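Local coordinates for protein Lys-gingipain W83 (Porphyromonas gingivalis, PDB 4ITC) that cleaves proteins after lysine as a secreted cysteine protease of a periodontal pathogen, the chain here being its calcium-binding K1 adhesin domain with a beta-sandwich fold, at residues A[92-97]-A[111-116]; A[100-105]-A[146-151]. All coordinates share one frame; numbering follows the deposited sequence.

Interaction 1 of 2, residues A[92-97]-A[111-116]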
loop_
_atom_site.group_PDB
_atom_site.type_symbol
_atom_site.label_atom_id
_atom_site.label_comp_id
_atom_site.label_asym_id
_atom_site.label_seq_id
_atom_site.Cartn_x
_atom_site.Cartn_y
_atom_site.Cartn_z
ATOM N N HIS A 92 -9.343 3.641 0.573
ATOM C CA HIS A 92 -9.607 2.432 1.340
ATOM C C HIS A 92 -8.633 1.351 0.938
ATOM O O HIS A 92 -8.411 1.124 -0.244
ATOM C CB HIS A 92 -11.043 1.977 1.085
ATOM C CG HIS A 92 -11.477 0.822 1.948
ATOM N ND1 HIS A 92 -11.916 1.014 3.240
ATOM C CD2 HIS A 92 -11.453 -0.513 1.747
ATOM C CE1 HIS A 92 -12.188 -0.164 3.778
ATOM N NE2 HIS A 92 -11.932 -1.104 2.894
ATOM N N TYR A 93 -8.137 0.631 1.932
ATOM C CA TYR A 93 -7.193 -0.436 1.651
ATOM C C TYR A 93 -7.263 -1.488 2.738
ATOM O O TYR A 93 -7.861 -1.277 3.830
ATOM C CB TYR A 93 -5.738 0.088 1.525
ATOM C CG TYR A 93 -5.123 0.504 2.834
ATOM C CD1 TYR A 93 -5.473 1.708 3.452
ATOM C CD2 TYR A 93 -4.240 -0.314 3.488
ATOM C CE1 TYR A 93 -4.937 2.077 4.679
ATOM C CE2 TYR A 93 -3.699 0.054 4.711
ATOM C CZ TYR A 93 -4.086 1.228 5.299
ATOM O OH TYR A 93 -3.499 1.545 6.519
ATOM N N ALA A 94 -6.655 -2.620 2.446
ATOM C CA ALA A 94 -6.528 -3.681 3.456
ATOM C C ALA A 94 -5.184 -4.359 3.279
ATOM O O ALA A 94 -4.608 -4.305 2.195
ATOM C CB ALA A 94 -7.680 -4.679 3.386
ATOM N N VAL A 95 -4.685 -4.980 4.351
ATOM C CA VAL A 95 -3.509 -5.796 4.342
ATOM C C VAL A 95 -3.904 -7.205 4.717
ATOM O O VAL A 95 -4.663 -7.404 5.704
ATOM C CB VAL A 95 -2.471 -5.274 5.371
ATOM C CG1 VAL A 95 -1.251 -6.145 5.461
ATOM C CG2 VAL A 95 -2.112 -3.831 5.088
ATOM N N TYR A 96 -3.429 -8.198 3.954
ATOM C CA TYR A 96 -3.787 -9.607 4.136
ATOM C C TYR A 96 -2.546 -10.448 4.263
ATOM O O TYR A 96 -1.507 -10.074 3.709
ATOM C CB TYR A 96 -4.527 -10.174 2.881
ATOM C CG TYR A 96 -5.810 -9.460 2.521
ATOM C CD1 TYR A 96 -5.799 -8.287 1.774
ATOM C CD2 TYR A 96 -7.044 -9.971 2.931
ATOM C CE1 TYR A 96 -6.986 -7.644 1.445
ATOM C CE2 TYR A 96 -8.218 -9.334 2.607
ATOM C CZ TYR A 96 -8.202 -8.184 1.850
ATOM O OH TYR A 96 -9.386 -7.542 1.509
ATOM N N ALA A 97 -2.688 -11.594 4.922
ATOM C CA ALA A 97 -1.677 -12.641 4.943
ATOM C C ALA A 97 -2.233 -13.865 4.243
ATOM O O ALA A 97 -3.402 -14.208 4.407
ATOM C CB ALA A 97 -1.237 -12.994 6.367
ATOM N N LEU A 111 -5.881 -8.495 7.904
ATOM C CA LEU A 111 -5.237 -8.163 9.174
ATOM C C LEU A 111 -5.494 -6.751 9.611
ATOM O O LEU A 111 -5.462 -6.437 10.812
ATOM C CB LEU A 111 -3.721 -8.398 9.065
ATOM C CG LEU A 111 -3.251 -9.784 8.553
ATOM C CD1 LEU A 111 -1.741 -9.823 8.460
ATOM C CD2 LEU A 111 -3.753 -10.903 9.433
ATOM N N LEU A 112 -5.673 -5.868 8.636
ATOM C CA LEU A 112 -5.880 -4.442 8.810
ATOM C C LEU A 112 -6.741 -3.980 7.632
ATOM O O LEU A 112 -6.499 -4.377 6.518
ATOM C CB LEU A 112 -4.548 -3.680 8.847
ATOM C CG LEU A 112 -4.604 -2.154 8.952
ATOM C CD1 LEU A 112 -5.412 -1.702 10.130
ATOM C CD2 LEU A 112 -3.195 -1.601 9.101
ATOM N N GLU A 113 -7.778 -3.213 7.896
ATOM C CA GLU A 113 -8.607 -2.665 6.829
ATOM C C GLU A 113 -9.103 -1.317 7.288
ATOM O O GLU A 113 -9.673 -1.201 8.394
ATOM C CB GLU A 113 -9.771 -3.598 6.506
ATOM C CG GLU A 113 -10.704 -3.021 5.462
ATOM C CD GLU A 113 -11.678 -3.993 4.827
ATOM O OE1 GLU A 113 -11.735 -5.187 5.242
ATOM O OE2 GLU A 113 -12.406 -3.556 3.911
ATOM N N GLU A 114 -8.914 -0.274 6.483
ATOM C CA GLU A 114 -9.304 1.059 6.875
ATOM C C GLU A 114 -9.445 1.994 5.708
ATOM O O GLU A 114 -8.947 1.720 4.603
ATOM C CB GLU A 114 -8.323 1.646 7.888
ATOM C CG GLU A 114 -6.983 2.038 7.329
ATOM C CD GLU A 114 -6.030 2.636 8.377
ATOM O OE1 GLU A 114 -5.103 3.366 7.960
ATOM O OE2 GLU A 114 -6.231 2.386 9.594
ATOM N N THR A 115 -10.151 3.088 5.950
ATOM C CA THR A 115 -10.211 4.219 5.013
ATOM C C THR A 115 -9.405 5.353 5.626
ATOM O O THR A 115 -9.604 5.735 6.792
ATOM C CB THR A 115 -11.669 4.654 4.736
ATOM O OG1 THR A 115 -12.431 3.547 4.242
ATOM C CG2 THR A 115 -11.730 5.797 3.692
ATOM N N ILE A 116 -8.459 5.883 4.857
ATOM C CA ILE A 116 -7.612 6.945 5.327
ATOM C C ILE A 116 -8.489 8.165 5.577
ATOM O O ILE A 116 -9.395 8.453 4.810
ATOM C CB ILE A 116 -6.521 7.322 4.309
ATOM C CG1 ILE A 116 -5.565 6.162 4.148
ATOM C CG2 ILE A 116 -5.757 8.567 4.767
ATOM C CD1 ILE A 116 -4.580 6.365 3.004
#

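Interaction 2 of 2, residues A[100-105]-A[146-151]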
loop_
_atom_site.group_PDB
_atom_site.type_symbol
_atom_site.label_atom_id
_atom_site.label_comp_id
_atom_site.label_asym_id
_atom_site.label_seq_id
_atom_site.Cartn_x
_atom_site.Cartn_y
_atom_site.Cartn_z
ATOM N N THR A 100 -0.725 -19.847 1.888
ATOM C CA THR A 100 -0.714 -20.783 0.741
ATOM C C THR A 100 -0.078 -20.111 -0.459
ATOM O O THR A 100 1.144 -19.984 -0.558
ATOM C CB THR A 100 -2.139 -21.295 0.466
ATOM O OG1 THR A 100 -3.019 -20.205 0.279
ATOM C CG2 THR A 100 -2.669 -22.105 1.659
ATOM N N GLY A 101 -0.904 -19.595 -1.340
ATOM C CA GLY A 101 -0.412 -18.998 -2.561
ATOM C C GLY A 101 -0.460 -17.482 -2.599
ATOM O O GLY A 101 -0.768 -16.829 -1.633
ATOM N N ASN A 102 -0.081 -16.953 -3.754
ATOM C CA ASN A 102 -0.033 -15.514 -3.973
ATOM C C ASN A 102 -0.969 -15.011 -5.056
ATOM O O ASN A 102 -0.706 -13.964 -5.665
ATOM C CB ASN A 102 1.394 -15.018 -4.169
ATOM C CG ASN A 102 2.049 -15.532 -5.420
ATOM O OD1 ASN A 102 3.250 -15.249 -5.636
ATOM N ND2 ASN A 102 1.335 -16.288 -6.218
ATOM N N ASP A 103 -2.074 -15.717 -5.271
ATOM C CA ASP A 103 -3.082 -15.199 -6.163
ATOM C C ASP A 103 -4.045 -14.331 -5.332
ATOM O O ASP A 103 -4.117 -14.477 -4.122
ATOM C CB ASP A 103 -3.828 -16.348 -6.853
ATOM C CG ASP A 103 -3.017 -16.981 -7.983
ATOM O OD1 ASP A 103 -1.939 -16.475 -8.383
ATOM O OD2 ASP A 103 -3.508 -17.995 -8.539
ATOM N N ALA A 104 -4.792 -13.434 -5.963
ATOM C CA ALA A 104 -5.758 -12.610 -5.244
ATOM C C ALA A 104 -6.658 -13.427 -4.336
ATOM O O ALA A 104 -6.948 -13.032 -3.208
ATOM C CB ALA A 104 -6.620 -11.777 -6.196
ATOM N N SER A 105 -7.146 -14.544 -4.846
ATOM C CA SER A 105 -8.072 -15.380 -4.097
ATOM C C SER A 105 -7.510 -16.025 -2.840
ATOM O O SER A 105 -8.285 -16.461 -1.981
ATOM C CB SER A 105 -8.608 -16.478 -5.001
ATOM O OG SER A 105 -7.546 -17.311 -5.455
ATOM N N THR A 146 2.664 -17.497 7.769
ATOM C CA THR A 146 2.433 -16.516 6.702
ATOM C C THR A 146 3.533 -16.668 5.674
ATOM O O THR A 146 4.725 -16.628 6.009
ATOM C CB THR A 146 2.417 -15.106 7.275
ATOM O OG1 THR A 146 1.267 -14.965 8.114
ATOM C CG2 THR A 146 2.349 -14.037 6.164
ATOM N N LYS A 147 3.143 -16.796 4.416
ATOM C CA LYS A 147 4.103 -16.884 3.321
ATOM C C LYS A 147 4.100 -15.617 2.483
ATOM O O LYS A 147 5.133 -15.199 1.957
ATOM C CB LYS A 147 3.748 -18.079 2.458
ATOM C CG LYS A 147 4.813 -18.484 1.467
ATOM C CD LYS A 147 4.325 -19.732 0.740
ATOM C CE LYS A 147 5.448 -20.540 0.133
ATOM N NZ LYS A 147 6.375 -19.686 -0.611
ATOM N N TYR A 148 2.944 -14.988 2.344
ATOM C CA TYR A 148 2.873 -13.722 1.584
ATOM C C TYR A 148 2.026 -12.699 2.289
ATOM O O TYR A 148 1.027 -13.057 2.938
ATOM C CB TYR A 148 2.253 -13.949 0.197
ATOM C CG TYR A 148 2.964 -14.960 -0.663
ATOM C CD1 TYR A 148 4.078 -14.602 -1.418
ATOM C CD2 TYR A 148 2.499 -16.262 -0.740
ATOM C CE1 TYR A 148 4.712 -15.532 -2.207
ATOM C CE2 TYR A 148 3.153 -17.209 -1.526
ATOM C CZ TYR A 148 4.242 -16.815 -2.241
ATOM O OH TYR A 148 4.919 -17.753 -3.049
ATOM N N VAL A 149 2.376 -11.431 2.121
ATOM C CA VAL A 149 1.569 -10.318 2.547
ATOM C C VAL A 149 1.128 -9.532 1.323
ATOM O O VAL A 149 1.939 -9.259 0.443
ATOM C CB VAL A 149 2.353 -9.430 3.513
ATOM C CG1 VAL A 149 1.649 -8.097 3.795
ATOM C CG2 VAL A 149 2.631 -10.186 4.809
ATOM N N ALA A 150 -0.146 -9.140 1.306
ATOM C CA ALA A 150 -0.710 -8.323 0.238
ATOM C C ALA A 150 -1.242 -7.036 0.769
ATOM O O ALA A 150 -1.900 -6.987 1.799
ATOM C CB ALA A 150 -1.829 -9.066 -0.482
ATOM N N PHE A 151 -0.968 -5.974 0.024
ATOM C CA PHE A 151 -1.581 -4.650 0.199
ATOM C C PHE A 151 -2.585 -4.445 -0.918
ATOM O O PHE A 151 -2.209 -4.510 -2.106
ATOM C CB PHE A 151 -0.500 -3.565 0.114
ATOM C CG PHE A 151 0.602 -3.707 1.157
ATOM C CD1 PHE A 151 1.708 -4.487 0.911
ATOM C CD2 PHE A 151 0.464 -3.116 2.398
ATOM C CE1 PHE A 151 2.703 -4.655 1.858
ATOM C CE2 PHE A 151 1.479 -3.254 3.340
ATOM C CZ PHE A 151 2.574 -4.020 3.086
#

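Interaction 1 of 2, residues A[92-97]-A[111-116]
His-92 and Glu-113 meet across an antiparallel beta hairpin, strands 92-98 and 109-115, at one edge of the five-stranded sheet of the adhesin beta sandwich. The imidazole, with CG anti to the backbone N (chi1 -173°), lies over the neighbouring strand and is gripped at both nitrogens. NE2 donates to OE2 of Glu-113 at 2.7 Å, within the ring plane, and the carboxylate, turned 64° from that plane, accepts through its anti lone pair. At the other nitrogen, ND1 shares a nearly straight hydrogen bond of 2.8 Å with OG1 of Thr-115; together the two bonds should fix the ring's rotation. Phe-154 also packs edge-to-face with this imidazole.

Tyr-93 and Glu-114, a hydrogen-bonded pair, occupy the sheet's other face, turned toward the strands of the opposing sheet. In both, CG sits between the backbone N and the carbonyl carbon (chi1 72°), and the two side chains run side by side, pointing the same way. CG of Glu-114 comes within 3.3 Å of CE1 of Tyr-93, and the phenol OH makes a weak bond to OE1, whose stronger partner is Lys-138 in a salt bridge. Farther along, Val-95 faces both Leu-111 and Leu-112 in a classic beta bulge: its carbonyl O accepts from Leu-111 N at 2.7 Å and more weakly from Leu-112 N at 3.5 Å.

Interaction 2 of 2, residues A[100-105]-A[146-151]
Asn-102 sets its CB squarely over one face of the Tyr-148 ring, 3.6 Å from the centroid and only 2° off the ring normal, a CH-pi contact in which the methylene sits above the middle of the aromatic system. The CG of Asn-102 lies between the backbone N and the carbonyl carbon (chi1 66°), and this torsion places CG on the CE1 and CZ side of the ring, 4.1 Å from CZ of Tyr-148.

Backbone carbonyls of the same loop approach the ring elsewhere. Thr-100 O lies at the edge, near the ring plane, 3.6 Å from CE2 of Tyr-148, while Gly-101 O comes obliquely to CD2 at 3.4 Å. In one of the two modelled conformers of Lys-147, Thr-100 O also touches the aliphatic part of that side chain, at 3.4 Å from its CD.

Ser-98 links both partners. Its OG bonds to Thr-100 N and Gly-101 O, and its backbone pairs with Lys-147 and Tyr-148, which face it together in a classic beta bulge at the start of strand 148-153. Lys-17 NZ bonds to Asn-102 O and forms a salt bridge with Asp-103, while Ile-65 of the adjacent strand touches both Asn-102 and Tyr-148.

No hydrogen bond crosses between 100-105 and 146-151, so the loop rests on Tyr-148 through van der Waals and CH-pi contacts, the oblique approach of Gly-101 O and the edge contact of Thr-100 O, the last probably favoured by the ring's partly positive hydrogens.

In the fold
Both interactions belong to the same five-stranded sheet, where strand 92-98 lies between 109-115 and 148-153. Interaction 1 joins 92-98 to its edge partner and is partly buried, whereas interaction 2 sits at the surface, where the loop leaving 92-98 folds over 148-153. They meet directly: Tyr-96 N probably donates to Ala-150 O at 2.9 Å, and Val-95 packs on Phe-151. Their chemistry follows their place. The hairpin is held by a ladder of backbone bonds reinforced by polar side-chain pairs, burying 613 Å², while the loop contact buries 186 Å² and centres on the ring of Tyr-148.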